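Local coordinates for N-terminal acetyltransferase-like protein (Chaetomium thermophilum, PDB 5NNP), which probably serves as the helical-repeat auxiliary subunit of an N-terminal acetyltransferase A complex, which acetylates the N-termini of proteins, at residues 96-101 with 116-121; 275-280 with 299-304. All blocks are in the same frame, centred on the assembly; numbering follows the deposited sequence.

How the contacts relate
Contact 1 comes first along the chain and closes well before contact 2 opens. It joins helices 94-107 and 112-124, within the tetratricopeptide-repeat part near the N-terminus. Contact 2, in the range matched by the NatA auxiliary-subunit family, sets helix 273-286 against the run leading into helix 303-320. No helix is common to both. The centres of contact 1 and contact 2 are about 59 Å apart, on opposite sides of the chain's centre. Between contact 1 and contact 2 the nearest atoms are about 44 Å apart. In an almost wholly helical chain without strands, each is a local contact: one lays two successive helices side by side, the other sets a connecting run against a helix.

Contact 1. Residues 96-101 with 116-121; sequences EAIKAY and RDLAVL
Leu-121 puts its CD1 methyl over one face of the Tyr-101 ring, 4.1 Å from the ring centroid and 27° off the normal, a CH-pi contact. The same methyl reaches Ala-97 at CB, so this one bump settles into the hollow between two residues one turn apart on helix 94-107. Leu-121 CB meets Ile-98 CG1 at 3.7 Å, the two side chains sliding past each other in opposite directions. Beyond that, Ile-98 CD1 reaches over the backbone, 3.6 Å from Leu-121 O.

Leu-118 supplies the second bump. Its CG is anti to the backbone N (chi1 167°), and its CD1 drops between Ile-98 and Tyr-101: 3.9 Å from Ile-98 CG2, close to the carbonyl O of Ile-98, and 3.8 Å from Tyr-101 CB. Tyr-101 in turn reaches across to helix 112-124, where its CE2 comes 3.5 Å from Asp-117 CB; ring and carboxylate planes are nearly perpendicular.

At the far end of the ring one water joins the two polar groups, lying in the ring plane at 2.7 Å from Tyr-101 OH and donating a hydrogen bond to Asp-117 OD2. From helix 78-90, His-82 meets the same ring, and Ile-86 and Arg-89 touch the tyrosine, so that helix shares in packing it. The short segments run antiparallel at 147°, as adjacent helices do in tetratricopeptide repeats, and 96-101 lies in a predicted repeat of this kind. No direct hydrogen bond crosses between them; the helices cohere through aliphatic and aromatic fit, with a water carrying the polar link at the carboxylate end.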
loop_
_atom_site.group_PDB
_atom_site.type_symbol
_atom_site.label_atom_id
_atom_site.label_comp_id
_atom_site.label_asym_id
_atom_site.label_seq_id
_atom_site.Cartn_x
_atom_site.Cartn_y
_atom_site.Cartn_z
ATOM N N GLU A 96 17.768 10.011 -17.450
ATOM C CA GLU A 96 18.802 10.118 -18.465
ATOM C C GLU A 96 18.502 9.128 -19.581
ATOM O O GLU A 96 18.870 9.345 -20.731
ATOM C CB GLU A 96 20.187 9.885 -17.863
ATOM C CG GLU A 96 20.605 10.985 -16.904
ATOM C CD GLU A 96 20.895 12.305 -17.607
ATOM O OE1 GLU A 96 21.811 12.342 -18.471
ATOM O OE2 GLU A 96 20.205 13.302 -17.290
ATOM N N ALA A 97 17.807 8.049 -19.241
ATOM C CA ALA A 97 17.370 7.092 -20.249
ATOM C C ALA A 97 16.411 7.758 -21.237
ATOM O O ALA A 97 16.541 7.583 -22.466
ATOM C CB ALA A 97 16.716 5.898 -19.597
ATOM N N ILE A 98 15.462 8.532 -20.700
ATOM C CA ILE A 98 14.455 9.178 -21.536
ATOM C C ILE A 98 15.107 10.098 -22.579
ATOM O O ILE A 98 14.760 10.049 -23.752
ATOM C CB ILE A 98 13.436 9.968 -20.689
ATOM C CG1 ILE A 98 12.448 9.009 -20.020
ATOM C CG2 ILE A 98 12.650 10.935 -21.557
ATOM C CD1 ILE A 98 11.540 9.643 -18.970
ATOM N N LYS A 99 16.074 10.905 -22.153
ATOM C CA LYS A 99 16.751 11.837 -23.044
ATOM C C LYS A 99 17.381 11.125 -24.232
ATOM O O LYS A 99 17.382 11.647 -25.338
ATOM C CB LYS A 99 17.837 12.611 -22.288
ATOM C CG LYS A 99 17.331 13.451 -21.147
ATOM C CD LYS A 99 18.499 13.974 -20.333
ATOM C CE LYS A 99 18.245 15.348 -19.768
ATOM N NZ LYS A 99 17.020 15.372 -18.972
ATOM N N ALA A 100 17.925 9.934 -23.980
ATOM C CA ALA A 100 18.681 9.180 -24.975
ATOM C C ALA A 100 17.760 8.371 -25.903
ATOM O O ALA A 100 17.971 8.323 -27.119
ATOM C CB ALA A 100 19.687 8.268 -24.276
ATOM N N TYR A 101 16.741 7.737 -25.333
ATOM C CA TYR A 101 15.715 7.084 -26.142
ATOM C C TYR A 101 15.048 8.078 -27.098
ATOM O O TYR A 101 14.829 7.779 -28.278
ATOM C CB TYR A 101 14.659 6.441 -25.249
ATOM C CG TYR A 101 14.976 5.032 -24.830
ATOM C CD1 TYR A 101 15.773 4.767 -23.723
ATOM C CD2 TYR A 101 14.468 3.952 -25.542
ATOM C CE1 TYR A 101 16.051 3.462 -23.341
ATOM C CE2 TYR A 101 14.745 2.651 -25.172
ATOM C CZ TYR A 101 15.531 2.406 -24.076
ATOM O OH TYR A 101 15.783 1.092 -23.727
ATOM N N ARG A 116 8.341 2.134 -27.994
ATOM C CA ARG A 116 7.667 1.348 -26.963
ATOM C C ARG A 116 8.310 1.571 -25.598
ATOM O O ARG A 116 7.618 1.820 -24.613
ATOM C CB ARG A 116 7.692 -0.134 -27.331
ATOM C CG ARG A 116 6.931 -1.042 -26.401
ATOM C CD ARG A 116 6.814 -2.442 -27.000
ATOM N NE ARG A 116 8.071 -2.925 -27.579
ATOM C CZ ARG A 116 8.967 -3.663 -26.921
ATOM N NH1 ARG A 116 8.743 -4.005 -25.655
ATOM N NH2 ARG A 116 10.086 -4.063 -27.525
ATOM N N ASP A 117 9.638 1.519 -25.563
ATOM C CA ASP A 117 10.380 1.558 -24.317
ATOM C C ASP A 117 10.436 2.952 -23.738
ATOM O O ASP A 117 10.364 3.127 -22.521
ATOM C CB ASP A 117 11.772 0.995 -24.534
ATOM C CG ASP A 117 11.745 -0.507 -24.775
ATOM O OD1 ASP A 117 10.842 -1.181 -24.237
ATOM O OD2 ASP A 117 12.614 -1.019 -25.507
ATOM N N LEU A 118 10.517 3.945 -24.614
ATOM C CA LEU A 118 10.485 5.343 -24.201
ATOM C C LEU A 118 9.152 5.716 -23.549
ATOM O O LEU A 118 9.104 6.404 -22.536
ATOM C CB LEU A 118 10.742 6.248 -25.409
ATOM C CG LEU A 118 10.449 7.727 -25.216
ATOM C CD1 LEU A 118 11.488 8.353 -24.300
ATOM C CD2 LEU A 118 10.404 8.428 -26.561
ATOM N N ALA A 119 8.066 5.268 -24.155
ATOM C CA ALA A 119 6.741 5.601 -23.668
ATOM C C ALA A 119 6.573 5.087 -22.248
ATOM O O ALA A 119 5.998 5.763 -21.387
ATOM C CB ALA A 119 5.672 5.007 -24.586
ATOM N N VAL A 120 7.078 3.876 -22.022
ATOM C CA VAL A 120 7.007 3.262 -20.707
ATOM C C VAL A 120 7.786 4.125 -19.718
ATOM O O VAL A 120 7.267 4.518 -18.684
ATOM C CB VAL A 120 7.561 1.815 -20.710
ATOM C CG1 VAL A 120 7.662 1.305 -19.310
ATOM C CG2 VAL A 120 6.676 0.896 -21.563
ATOM N N LEU A 121 9.028 4.441 -20.066
ATOM C CA LEU A 121 9.880 5.278 -19.228
ATOM C C LEU A 121 9.220 6.620 -18.922
ATOM O O LEU A 121 9.277 7.116 -17.790
ATOM C CB LEU A 121 11.245 5.494 -19.899
ATOM C CG LEU A 121 12.212 4.307 -19.977
ATOM C CD1 LEU A 121 13.278 4.563 -21.003
ATOM C CD2 LEU A 121 12.862 4.043 -18.622
HETATM O O HOH W 1 15.175 -0.791 -25.508
#

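Contact 2. Residues 275-280 with 299-304; sequences AQKAVY and NFLSGE
Gln-276 OE1 lies 4.0 Å above the plane of the Phe-300 ring, over its centre. The whole carboxamide is stacked on that face, its plane 16° from the ring's, and NE2 approaches the rim, 3.8 Å from Phe-300 CD1. Nearer the backbone, Gln-276 CB touches Phe-300 CE1 at 3.6 Å. Phe-300 CG takes the crowded position between backbone N and carbonyl carbon (chi1 56°), where it meets Gln-276 NE2 at 3.9 Å. Tyr-280 comes to the outer end of the ring, its CE1 3.7 Å from Phe-300 CE2, the planes inclined at 39°; Tyr-259 stacks on that tyrosine. The Lys-277 and Leu-301 side chains cross at about a right angle, with Lys-277 CD 4.1 Å from Leu-301 CD1. An alanine in place of Phe-300 would probably leave the Gln-276 amide with no ring to lie on and open a gap beside Tyr-280.

Farther on, Ser-302 OG is hydrogen-bonded to Glu-273 OE1, a second tie to the same helix. Here the connection running up to helix 303-320 packs through Phe-300 against Gln-276 and Tyr-280 of helix 273-286, consistent with the helical-repeat fold of NatA auxiliary subunits.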
loop_
_atom_site.group_PDB
_atom_site.type_symbol
_atom_site.label_atom_id
_atom_site.label_comp_id
_atom_site.label_asym_id
_atom_site.label_seq_id
_atom_site.Cartn_x
_atom_site.Cartn_y
_atom_site.Cartn_z
ATOM N N ALA A 275 -35.613 5.055 15.275
ATOM C CA ALA A 275 -35.886 4.970 13.838
ATOM C C ALA A 275 -34.701 4.380 13.091
ATOM O O ALA A 275 -34.866 3.727 12.062
ATOM C CB ALA A 275 -36.228 6.330 13.274
ATOM N N GLN A 276 -33.503 4.628 13.608
ATOM C CA GLN A 276 -32.296 4.078 13.027
ATOM C C GLN A 276 -32.162 2.587 13.305
ATOM O O GLN A 276 -31.738 1.818 12.441
ATOM C CB GLN A 276 -31.063 4.789 13.565
ATOM C CG GLN A 276 -31.049 6.285 13.432
ATOM C CD GLN A 276 -29.655 6.825 13.647
ATOM O OE1 GLN A 276 -28.740 6.496 12.897
ATOM N NE2 GLN A 276 -29.476 7.627 14.688
ATOM N N LYS A 277 -32.484 2.177 14.524
ATOM C CA LYS A 277 -32.279 0.787 14.881
ATOM C C LYS A 277 -33.179 -0.115 14.054
ATOM O O LYS A 277 -32.826 -1.261 13.765
ATOM C CB LYS A 277 -32.531 0.542 16.368
ATOM C CG LYS A 277 -32.160 -0.881 16.783
ATOM C CD LYS A 277 -32.159 -1.068 18.278
ATOM C CE LYS A 277 -31.883 -2.515 18.631
ATOM N NZ LYS A 277 -30.536 -2.933 18.166
ATOM N N ALA A 278 -34.343 0.411 13.683
ATOM C CA ALA A 278 -35.305 -0.330 12.876
ATOM C C ALA A 278 -34.677 -0.768 11.548
ATOM O O ALA A 278 -34.809 -1.919 11.120
ATOM C CB ALA A 278 -36.544 0.516 12.630
ATOM N N VAL A 279 -33.992 0.161 10.897
ATOM C CA VAL A 279 -33.258 -0.175 9.695
ATOM C C VAL A 279 -32.273 -1.315 9.978
ATOM O O VAL A 279 -32.233 -2.307 9.255
ATOM C CB VAL A 279 -32.488 1.037 9.144
ATOM C CG1 VAL A 279 -31.755 0.661 7.870
ATOM C CG2 VAL A 279 -33.424 2.197 8.902
ATOM N N TYR A 280 -31.483 -1.170 11.036
ATOM C CA TYR A 280 -30.479 -2.180 11.374
ATOM C C TYR A 280 -31.096 -3.513 11.778
ATOM O O TYR A 280 -30.622 -4.571 11.374
ATOM C CB TYR A 280 -29.568 -1.678 12.489
ATOM C CG TYR A 280 -28.621 -0.608 12.027
ATOM C CD1 TYR A 280 -28.957 0.739 12.134
ATOM C CD2 TYR A 280 -27.402 -0.938 11.452
ATOM C CE1 TYR A 280 -28.090 1.727 11.698
ATOM C CE2 TYR A 280 -26.528 0.039 11.018
ATOM C CZ TYR A 280 -26.878 1.370 11.144
ATOM O OH TYR A 280 -26.013 2.348 10.716
ATOM N N ASN A 299 -23.276 2.348 18.245
ATOM C CA ASN A 299 -22.599 3.623 18.028
ATOM C C ASN A 299 -23.464 4.813 18.440
ATOM O O ASN A 299 -22.968 5.764 19.040
ATOM C CB ASN A 299 -22.170 3.764 16.571
ATOM C CG ASN A 299 -21.004 2.870 16.226
ATOM O OD1 ASN A 299 -20.202 2.532 17.096
ATOM N ND2 ASN A 299 -20.899 2.475 14.955
ATOM N N PHE A 300 -24.758 4.744 18.139
ATOM C CA PHE A 300 -25.670 5.860 18.400
ATOM C C PHE A 300 -26.683 5.550 19.495
ATOM O O PHE A 300 -27.364 6.450 19.991
ATOM C CB PHE A 300 -26.413 6.235 17.126
ATOM C CG PHE A 300 -27.151 5.084 16.507
ATOM C CD1 PHE A 300 -28.444 4.773 16.908
ATOM C CD2 PHE A 300 -26.547 4.301 15.535
ATOM C CE1 PHE A 300 -29.125 3.705 16.339
ATOM C CE2 PHE A 300 -27.227 3.228 14.959
ATOM C CZ PHE A 300 -28.515 2.930 15.367
ATOM N N LEU A 301 -26.808 4.278 19.861
ATOM C CA LEU A 301 -27.669 3.930 20.988
ATOM C C LEU A 301 -27.086 4.493 22.278
ATOM O O LEU A 301 -25.875 4.666 22.410
ATOM C CB LEU A 301 -27.851 2.417 21.103
ATOM C CG LEU A 301 -28.911 1.790 20.200
ATOM C CD1 LEU A 301 -28.890 0.282 20.335
ATOM C CD2 LEU A 301 -30.275 2.337 20.531
ATOM N N SER A 302 -27.956 4.784 23.229
ATOM C CA SER A 302 -27.529 5.426 24.467
ATOM C C SER A 302 -28.452 5.076 25.629
ATOM O O SER A 302 -29.551 4.562 25.422
ATOM C CB SER A 302 -27.471 6.940 24.277
ATOM O OG SER A 302 -28.749 7.444 23.934
ATOM N N GLY A 303 -28.001 5.358 26.847
ATOM C CA GLY A 303 -28.771 5.038 28.032
ATOM C C GLY A 303 -29.172 3.575 28.087
ATOM O O GLY A 303 -28.401 2.688 27.712
ATOM N N GLU A 304 -30.395 3.328 28.539
ATOM C CA GLU A 304 -30.893 1.973 28.714
ATOM C C GLU A 304 -30.971 1.214 27.402
ATOM O O GLU A 304 -30.794 -0.001 27.369
ATOM C CB GLU A 304 -32.272 1.996 29.370
ATOM C CG GLU A 304 -32.807 0.616 29.740
ATOM C CD GLU A 304 -32.044 -0.042 30.891
ATOM O OE1 GLU A 304 -30.964 0.454 31.288
ATOM O OE2 GLU A 304 -32.534 -1.067 31.405
#